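Local coordinates for protein multicopper oxidase (Uncultured bacterium, PDB 4E9X) that probably oxidises its substrates at the expense of molecular oxygen, using a mononuclear copper and a three-copper cluster, as in other two-domain multicopper oxidases, at residues 8-13 against 51-56; 30-35 against 117-122; 56-61 against 103-108. One frame throughout, in Å; residues are numbered along the deposited sequence.

All three contacts lie around the copper sites of one cupredoxin domain, and their chemistry follows depth. Interaction 1, partly at the surface, joins the end of strand 44-51 and its following loop to strand 3-18 through carboxylates, an amide and hydroxyls. Interaction 2 is buried and largely apolar, a proline-rich loop against strand 119-125, and holds the copper ligand Met118. Interaction 3, also buried, pairs strands 60-62 and 101-104 and carries five of the copper ligands. Interactions 2 and 3 share a sheet, linked by Tyr103 N to Gly120 O and by Tyr103 OH to Pro35 O. Interaction 1 backs the mononuclear copper site through Ile10, which packs on His57 and Met118.

Interaction 1 of 3, residues 8-13 against 51-56; sequences MTIEEV and NNTSLP
The carboxylate of Glu11 and the amide of Asn52 lie side by side and point the same way, their planes 44° apart. Asn52 ND2 gives a nearly straight bond to Glu11 OE2 (3.0 Å), lying in the amide's own plane but reaching the oxygen on its syn side from well out of the carboxylate plane. The anti lone pair of Glu11 OE2 takes Thr9 OG1 at 2.7 Å. The bend of the Glu11 chain at chi2 (-71°) turns its CD back toward Asn52, although CB points away. A second carboxylate, that of Glu12, is met at OE2 twice by one residue: Ser54 OG comes to the syn lone pair at 2.6 Å, and Ser54 N approaches from above the plane at 2.9 Å. Between these two acids the backbone bond from Asn52 N to Ile10 O (2.9 Å) belongs to the parallel pairing of Ile10 with Asn51, and Ile10 CG2 packs beside it on Thr53 CG2 (3.7 Å). A water ties Glu11 OE1, Glu12 N and Asn52 O together. Asn51 OD1 shapes the loop as an Asx turn, accepting from Thr53 N and OG1, and Thr53 OG1 also bonds to His57 NE2, a second-shell hold on a copper ligand. With two donors on one oxygen of each, both glutamates would probably stay ionised, and their carboxylates are likely to be held from turning.

Interaction 2 of 3, residues 30-35 against 117-122; sequences GQVPGP and GMWGPL
This contact sets the loop that joins strands 21-28 and 36-40 against the stretch of chain that leaves the mononuclear copper through its ligand Met118 and enters strand 119-125 of the cupredoxin fold. Trp119 contributes the largest share. Val32 CG1 sits over one face of the indole in a CH-pi contact, 4.1 Å from the centroid of the six-membered ring, and Gly117 O lies above the same face toward the rim. Pro33, which follows a cis peptide bond, crosses the ring obliquely, and its CB touches Trp119 CZ3 at 3.7 Å. The backbones are joined by a bond from Gly34 N to Trp119 O, 2.8 Å long and fairly straight at 164°. Packing here is close: a CB on Gly117 would clash with Val32 CG2, and Gly34 and Gly120 approach to 4.2 Å between their CA atoms. A water bridges Gln31 O and Gly117 O, while Pro121 CD rests on Gly34 O at 3.6 Å. An alanine in place of Trp119 would probably open a gap beside Val32 CG1 and Pro33, leaving both without their aromatic partner. Beyond the contact, the indole also packs on Trp102 and His104 of strand 101-104. Strand 119-125 lies between 101-104 and 36-40 in its sheet, and Trp119 and Pro121 also touch strand 138-147, both meeting Met143.

Interaction 3 of 3, residues 56-61 against 103-108; sequences PHTIHW and YHCHVN. With CU (copper (II) ion), chain D; CU (copper (II) ion), chain K; CU (copper (II) ion), chain E; CU (copper (II) ion), chain J.
Cys105 SG is gripped by two backbone amides and a copper 2.2 Å away. Thr58 N points at Cys105 SG almost straight (168°) over a long 3.5 Å, and Val107 N donates to it too. With SG anti to the backbone N (chi1 -173°), the sulfur lies at the edge of the His57 ring, in its plane, and His57 ND1 binds the same ion at 2.0 Å; His112 and Met118 complete the site. The two N-H donors would probably draw electron density from the sulfur. Thr58 OG1 accepts from His106 N and also bonds to Gly74 O. Mutual N-to-O bonds between His60 and His104 pair the strands. On the face carrying these two the imidazoles lie side by side, offset, the edge of His60 toward the face of His104 and that of His106 toward the face of His60. His104 ND1 donates to Cys105 O at 2.8 Å, and His60 ND1 bonds to Asp73 O. The NE2 atoms of His60, His104 and His106 bind three coppers, shared respectively with His204, with His254 and this chain's His62, and with His206 and His252, all but His62 from a neighbouring subunit. This His-Cys-His motif of multicopper oxidases links the mononuclear copper to the trinuclear oxygen-reducing cluster.

Interaction 1 of 3, residues 8-13 against 51-56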
loop_
_atom_site.group_PDB
_atom_site.type_symbol
_atom_site.label_atom_id
_atom_site.label_comp_id
_atom_site.label_asym_id
_atom_site.label_seq_id
_atom_site.Cartn_x
_atom_site.Cartn_y
_atom_site.Cartn_z
ATOM N N MET A 8 33.554 6.038 5.609
ATOM C CA MET A 8 32.459 6.854 5.105
ATOM C C MET A 8 32.382 8.138 5.923
ATOM O O MET A 8 32.783 8.132 7.094
ATOM C CB MET A 8 31.136 6.090 5.141
ATOM C CG MET A 8 29.942 6.813 4.507
ATOM S SD MET A 8 28.467 5.728 4.619
ATOM C CE MET A 8 29.435 4.211 4.725
ATOM N N THR A 9 31.938 9.226 5.338
ATOM C CA THR A 9 31.711 10.460 6.101
ATOM C C THR A 9 30.218 10.828 5.928
ATOM O O THR A 9 29.489 10.224 5.115
ATOM C CB THR A 9 32.524 11.667 5.658
ATOM O OG1 THR A 9 32.132 12.029 4.313
ATOM C CG2 THR A 9 34.024 11.303 5.669
ATOM N N ILE A 10 29.806 11.764 6.753
ATOM C CA ILE A 10 28.486 12.337 6.732
ATOM C C ILE A 10 28.687 13.842 6.535
ATOM O O ILE A 10 29.436 14.397 7.361
ATOM C CB ILE A 10 27.617 12.047 7.960
ATOM C CG1 ILE A 10 27.691 10.589 8.406
ATOM C CG2 ILE A 10 26.161 12.406 7.671
ATOM C CD1 ILE A 10 26.914 10.312 9.691
ATOM N N GLU A 11 28.098 14.456 5.535
ATOM C CA GLU A 11 28.415 15.827 5.128
ATOM C C GLU A 11 27.165 16.673 5.008
ATOM O O GLU A 11 26.115 16.153 4.599
ATOM C CB GLU A 11 29.127 15.838 3.749
ATOM C CG GLU A 11 30.383 14.961 3.749
ATOM C CD GLU A 11 31.563 15.469 4.546
ATOM O OE1 GLU A 11 31.597 16.647 4.961
ATOM O OE2 GLU A 11 32.519 14.644 4.795
ATOM N N GLU A 12 27.271 17.978 5.301
ATOM C CA GLU A 12 26.200 18.905 5.007
ATOM C C GLU A 12 26.442 19.448 3.601
ATOM O O GLU A 12 27.415 20.142 3.350
ATOM C CB GLU A 12 26.189 20.072 6.016
ATOM C CG GLU A 12 25.830 19.560 7.398
ATOM C CD GLU A 12 25.746 20.596 8.485
ATOM O OE1 GLU A 12 25.952 21.810 8.233
ATOM O OE2 GLU A 12 25.420 20.193 9.626
ATOM N N VAL A 13 25.522 19.082 2.697
ATOM C CA VAL A 13 25.586 19.558 1.325
ATOM C C VAL A 13 24.187 19.930 0.878
ATOM O O VAL A 13 23.177 19.586 1.542
ATOM C CB VAL A 13 26.206 18.515 0.351
ATOM C CG1 VAL A 13 27.642 18.201 0.728
ATOM C CG2 VAL A 13 25.381 17.214 0.311
ATOM N N ASN A 51 31.328 11.701 11.387
ATOM C CA ASN A 51 30.223 12.661 11.264
ATOM C C ASN A 51 30.764 14.082 11.100
ATOM O O ASN A 51 31.159 14.703 12.107
ATOM C CB ASN A 51 29.370 12.550 12.545
ATOM C CG ASN A 51 28.171 13.483 12.534
ATOM O OD1 ASN A 51 28.011 14.238 11.557
ATOM N ND2 ASN A 51 27.347 13.401 13.559
ATOM N N ASN A 52 30.773 14.634 9.888
ATOM C CA ASN A 52 31.197 15.984 9.606
ATOM C C ASN A 52 30.029 16.942 9.551
ATOM O O ASN A 52 30.148 17.968 8.876
ATOM C CB ASN A 52 32.053 16.076 8.345
ATOM C CG ASN A 52 33.386 15.339 8.520
ATOM O OD1 ASN A 52 33.960 15.377 9.578
ATOM N ND2 ASN A 52 33.827 14.631 7.482
ATOM N N THR A 53 28.979 16.641 10.273
ATOM C CA THR A 53 27.814 17.552 10.298
ATOM C C THR A 53 27.649 18.102 11.716
ATOM O O THR A 53 28.420 17.738 12.607
ATOM C CB THR A 53 26.493 16.894 9.865
ATOM O OG1 THR A 53 25.986 16.119 10.992
ATOM C CG2 THR A 53 26.711 15.943 8.721
ATOM N N SER A 54 26.677 18.979 11.889
ATOM C CA SER A 54 26.390 19.650 13.147
ATOM C C SER A 54 25.421 18.880 14.032
ATOM O O SER A 54 25.154 19.402 15.107
ATOM C CB SER A 54 25.761 21.043 12.884
ATOM O OG SER A 54 24.599 20.870 12.013
ATOM N N LEU A 55 24.967 17.694 13.615
ATOM C CA LEU A 55 23.910 16.996 14.356
ATOM C C LEU A 55 24.323 15.544 14.516
ATOM O O LEU A 55 25.126 15.031 13.729
ATOM C CB LEU A 55 22.593 17.048 13.601
ATOM C CG LEU A 55 21.847 18.373 13.478
ATOM C CD1 LEU A 55 20.524 18.257 12.768
ATOM C CD2 LEU A 55 21.609 18.929 14.892
ATOM N N PRO A 56 23.795 14.836 15.523
ATOM C CA PRO A 56 24.086 13.437 15.691
ATOM C C PRO A 56 23.366 12.554 14.650
ATOM O O PRO A 56 22.272 12.870 14.156
ATOM C CB PRO A 56 23.547 13.127 17.087
ATOM C CG PRO A 56 22.640 14.250 17.428
ATOM C CD PRO A 56 22.949 15.428 16.579
HETATM O O HOH W 1 30.031 18.628 6.112
#

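Interaction 2 of 3, residues 30-35 against 117-122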
loop_
_atom_site.group_PDB
_atom_site.type_symbol
_atom_site.label_atom_id
_atom_site.label_comp_id
_atom_site.label_asym_id
_atom_site.label_seq_id
_atom_site.Cartn_x
_atom_site.Cartn_y
_atom_site.Cartn_z
ATOM N N GLY A 30 28.788 13.024 1.116
ATOM C CA GLY A 30 28.387 14.217 0.410
ATOM C C GLY A 30 27.528 13.966 -0.815
ATOM O O GLY A 30 27.472 14.788 -1.714
ATOM N N GLN A 31 26.788 12.829 -0.842
ATOM C CA GLN A 31 25.961 12.567 -2.025
ATOM C C GLN A 31 24.640 11.919 -1.561
ATOM O O GLN A 31 24.597 11.300 -0.485
ATOM C CB GLN A 31 26.674 11.640 -3.009
ATOM C CG GLN A 31 27.191 10.314 -2.387
ATOM C CD GLN A 31 27.697 9.401 -3.496
ATOM O OE1 GLN A 31 28.827 9.576 -3.981
ATOM N NE2 GLN A 31 26.881 8.438 -3.890
ATOM N N VAL A 32 23.608 12.041 -2.414
ATOM C CA VAL A 32 22.321 11.397 -2.204
ATOM C C VAL A 32 21.891 10.809 -3.556
ATOM O O VAL A 32 21.826 11.623 -4.498
ATOM C CB VAL A 32 21.222 12.295 -1.686
ATOM C CG1 VAL A 32 19.966 11.460 -1.439
ATOM C CG2 VAL A 32 21.678 12.995 -0.366
ATOM N N PRO A 33 21.624 9.519 -3.741
ATOM C CA PRO A 33 21.811 8.433 -2.780
ATOM C C PRO A 33 23.270 8.347 -2.277
ATOM O O PRO A 33 24.210 8.852 -2.926
ATOM C CB PRO A 33 21.579 7.207 -3.654
ATOM C CG PRO A 33 20.692 7.648 -4.800
ATOM C CD PRO A 33 21.111 9.069 -5.059
ATOM N N GLY A 34 23.420 7.784 -1.098
ATOM C CA GLY A 34 24.738 7.520 -0.551
ATOM C C GLY A 34 25.484 6.540 -1.464
ATOM O O GLY A 34 24.945 5.938 -2.412
ATOM N N PRO A 35 26.780 6.345 -1.170
ATOM C CA PRO A 35 27.621 5.407 -1.944
ATOM C C PRO A 35 27.039 4.003 -1.987
ATOM O O PRO A 35 26.414 3.491 -1.049
ATOM C CB PRO A 35 28.952 5.416 -1.190
ATOM C CG PRO A 35 28.935 6.757 -0.523
ATOM C CD PRO A 35 27.516 6.987 -0.045
ATOM N N GLY A 117 17.981 12.731 2.966
ATOM C CA GLY A 117 18.749 11.932 2.047
ATOM C C GLY A 117 19.716 10.965 2.694
ATOM O O GLY A 117 20.647 10.516 2.046
ATOM N N MET A 118 19.484 10.607 3.982
ATOM C CA MET A 118 20.463 9.747 4.686
ATOM C C MET A 118 20.213 8.280 4.434
ATOM O O MET A 118 19.807 7.506 5.315
ATOM C CB MET A 118 20.369 10.042 6.199
ATOM C CG MET A 118 20.632 11.548 6.478
ATOM S SD MET A 118 21.279 11.778 8.158
ATOM C CE MET A 118 22.911 11.020 8.023
ATOM N N TRP A 119 20.549 7.843 3.201
ATOM C CA TRP A 119 20.314 6.447 2.839
ATOM C C TRP A 119 21.110 6.128 1.585
ATOM O O TRP A 119 21.478 7.018 0.780
ATOM C CB TRP A 119 18.817 6.215 2.549
ATOM C CG TRP A 119 18.037 7.310 1.886
ATOM C CD1 TRP A 119 17.229 8.221 2.498
ATOM C CD2 TRP A 119 17.990 7.599 0.478
ATOM N NE1 TRP A 119 16.682 9.059 1.568
ATOM C CE2 TRP A 119 17.111 8.716 0.297
ATOM C CE3 TRP A 119 18.587 6.997 -0.660
ATOM C CZ2 TRP A 119 16.818 9.279 -0.965
ATOM C CZ3 TRP A 119 18.300 7.554 -1.914
ATOM C CH2 TRP A 119 17.438 8.650 -2.039
ATOM N N GLY A 120 21.397 4.853 1.414
ATOM C CA GLY A 120 22.078 4.354 0.233
ATOM C C GLY A 120 21.916 2.850 0.162
ATOM O O GLY A 120 21.353 2.238 1.052
ATOM N N PRO A 121 22.344 2.262 -0.975
ATOM C CA PRO A 121 22.136 0.838 -1.227
ATOM C C PRO A 121 23.282 -0.059 -0.775
ATOM O O PRO A 121 24.452 0.344 -0.913
ATOM C CB PRO A 121 21.975 0.792 -2.773
ATOM C CG PRO A 121 22.945 1.907 -3.225
ATOM C CD PRO A 121 22.928 2.988 -2.139
ATOM N N LEU A 122 22.924 -1.236 -0.272
ATOM C CA LEU A 122 23.865 -2.268 0.173
ATOM C C LEU A 122 23.515 -3.556 -0.570
ATOM O O LEU A 122 22.497 -4.155 -0.258
ATOM C CB LEU A 122 23.838 -2.389 1.702
ATOM C CG LEU A 122 24.573 -3.602 2.278
ATOM C CD1 LEU A 122 26.066 -3.629 1.940
ATOM C CD2 LEU A 122 24.367 -3.637 3.812
HETATM O O HOH W 2 23.401 9.933 1.597
#

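Interaction 3 of 3, residues 56-61 against 103-108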
loop_
_atom_site.group_PDB
_atom_site.type_symbol
_atom_site.label_atom_id
_atom_site.label_comp_id
_atom_site.label_asym_id
_atom_site.label_seq_id
_atom_site.Cartn_x
_atom_site.Cartn_y
_atom_site.Cartn_z
ATOM N N PRO A 56 23.795 14.836 15.523
ATOM C CA PRO A 56 24.086 13.437 15.691
ATOM C C PRO A 56 23.366 12.554 14.650
ATOM O O PRO A 56 22.272 12.870 14.156
ATOM C CB PRO A 56 23.547 13.127 17.087
ATOM C CG PRO A 56 22.640 14.250 17.428
ATOM C CD PRO A 56 22.949 15.428 16.579
ATOM N N HIS A 57 24.060 11.429 14.361
ATOM C CA HIS A 57 23.520 10.436 13.415
ATOM C C HIS A 57 23.922 9.035 13.869
ATOM O O HIS A 57 24.770 8.896 14.758
ATOM C CB HIS A 57 24.112 10.666 12.000
ATOM C CG HIS A 57 23.825 12.035 11.458
ATOM N ND1 HIS A 57 22.582 12.446 11.046
ATOM C CD2 HIS A 57 24.674 13.095 11.313
ATOM C CE1 HIS A 57 22.708 13.732 10.649
ATOM N NE2 HIS A 57 23.983 14.141 10.815
ATOM N N THR A 58 23.392 8.025 13.180
ATOM C CA THR A 58 23.915 6.661 13.230
ATOM C C THR A 58 23.841 6.061 11.815
ATOM O O THR A 58 23.321 6.751 10.937
ATOM C CB THR A 58 23.134 5.715 14.157
ATOM O OG1 THR A 58 21.768 5.670 13.692
ATOM C CG2 THR A 58 23.142 6.189 15.617
ATOM N N ILE A 59 24.309 4.845 11.633
ATOM C CA ILE A 59 23.910 4.114 10.422
ATOM C C ILE A 59 23.336 2.776 10.868
ATOM O O ILE A 59 24.026 2.002 11.532
ATOM C CB ILE A 59 25.059 3.896 9.446
ATOM C CG1 ILE A 59 25.802 5.196 9.079
ATOM C CG2 ILE A 59 24.503 3.220 8.164
ATOM C CD1 ILE A 59 26.864 4.943 7.976
ATOM N N HIS A 60 22.094 2.526 10.458
ATOM C CA HIS A 60 21.468 1.223 10.531
ATOM C C HIS A 60 21.555 0.513 9.180
ATOM O O HIS A 60 21.381 1.097 8.097
ATOM C CB HIS A 60 19.998 1.380 10.944
ATOM C CG HIS A 60 19.215 0.113 10.740
ATOM N ND1 HIS A 60 19.488 -1.075 11.391
ATOM C CD2 HIS A 60 18.129 -0.124 9.950
ATOM C CE1 HIS A 60 18.638 -2.000 10.962
ATOM N NE2 HIS A 60 17.780 -1.441 10.106
ATOM N N TRP A 61 21.829 -0.775 9.214
ATOM C CA TRP A 61 22.070 -1.628 8.038
ATOM C C TRP A 61 20.829 -2.473 7.859
ATOM O O TRP A 61 20.642 -3.496 8.515
ATOM C CB TRP A 61 23.364 -2.469 8.230
ATOM C CG TRP A 61 24.459 -1.515 8.654
ATOM C CD1 TRP A 61 24.808 -1.235 9.936
ATOM C CD2 TRP A 61 25.335 -0.713 7.831
ATOM N NE1 TRP A 61 25.840 -0.308 9.962
ATOM C CE2 TRP A 61 26.198 0.041 8.688
ATOM C CE3 TRP A 61 25.457 -0.572 6.441
ATOM C CZ2 TRP A 61 27.173 0.929 8.199
ATOM C CZ3 TRP A 61 26.431 0.321 5.988
ATOM C CH2 TRP A 61 27.284 1.063 6.809
ATOM N N TYR A 103 21.035 1.027 3.696
ATOM C CA TYR A 103 21.540 1.530 4.969
ATOM C C TYR A 103 20.974 2.947 5.096
ATOM O O TYR A 103 20.740 3.642 4.087
ATOM C CB TYR A 103 23.090 1.445 5.092
ATOM C CG TYR A 103 23.791 2.318 4.056
ATOM C CD1 TYR A 103 24.080 3.658 4.304
ATOM C CD2 TYR A 103 24.158 1.783 2.825
ATOM C CE1 TYR A 103 24.718 4.449 3.351
ATOM C CE2 TYR A 103 24.796 2.561 1.838
ATOM C CZ TYR A 103 25.054 3.865 2.123
ATOM O OH TYR A 103 25.679 4.696 1.197
ATOM N N HIS A 104 20.777 3.418 6.329
ATOM C CA HIS A 104 20.203 4.740 6.516
ATOM C C HIS A 104 20.416 5.208 7.954
ATOM O O HIS A 104 20.590 4.354 8.845
ATOM C CB HIS A 104 18.696 4.773 6.197
ATOM C CG HIS A 104 17.790 3.826 6.934
ATOM N ND1 HIS A 104 17.338 4.028 8.210
ATOM C CD2 HIS A 104 17.252 2.649 6.530
ATOM C CE1 HIS A 104 16.546 2.998 8.562
ATOM N NE2 HIS A 104 16.458 2.152 7.554
ATOM N N CYS A 105 20.339 6.506 8.177
ATOM C CA CYS A 105 20.425 6.970 9.577
ATOM C C CYS A 105 19.256 6.412 10.367
ATOM O O CYS A 105 18.178 6.179 9.830
ATOM C CB CYS A 105 20.405 8.511 9.554
ATOM S SG CYS A 105 20.709 9.204 11.199
ATOM N N HIS A 106 19.446 6.256 11.680
ATOM C CA HIS A 106 18.346 5.881 12.554
ATOM C C HIS A 106 18.138 6.859 13.716
ATOM O O HIS A 106 17.498 6.516 14.710
ATOM C CB HIS A 106 18.538 4.438 13.067
ATOM C CG HIS A 106 17.280 3.633 13.094
ATOM N ND1 HIS A 106 16.271 3.896 13.989
ATOM C CD2 HIS A 106 16.871 2.566 12.365
ATOM C CE1 HIS A 106 15.293 3.040 13.786
ATOM N NE2 HIS A 106 15.617 2.209 12.815
ATOM N N VAL A 107 18.645 8.083 13.580
ATOM C CA VAL A 107 18.399 9.193 14.467
ATOM C C VAL A 107 17.352 10.118 13.774
ATOM O O VAL A 107 17.508 10.418 12.572
ATOM C CB VAL A 107 19.674 10.005 14.724
ATOM C CG1 VAL A 107 19.321 11.277 15.504
ATOM C CG2 VAL A 107 20.737 9.197 15.437
ATOM N N ASN A 108 16.384 10.568 14.532
ATOM C CA ASN A 108 15.434 11.549 14.000
ATOM C C ASN A 108 14.899 11.135 12.634
ATOM O O ASN A 108 14.888 11.907 11.666
ATOM C CB ASN A 108 16.176 12.906 13.943
ATOM C CG ASN A 108 16.354 13.574 15.303
ATOM O OD1 ASN A 108 15.628 13.196 16.255
ATOM N ND2 ASN A 108 17.223 14.570 15.548
HETATM CU CU CU D . 20.856 11.387 10.866
HETATM CU CU CU K . 16.137 -2.250 9.779
HETATM CU CU CU E . 15.190 0.662 7.322
HETATM CU CU CU J . 14.484 0.627 12.133
HETATM O O HOH W 3 20.139 14.748 14.913
#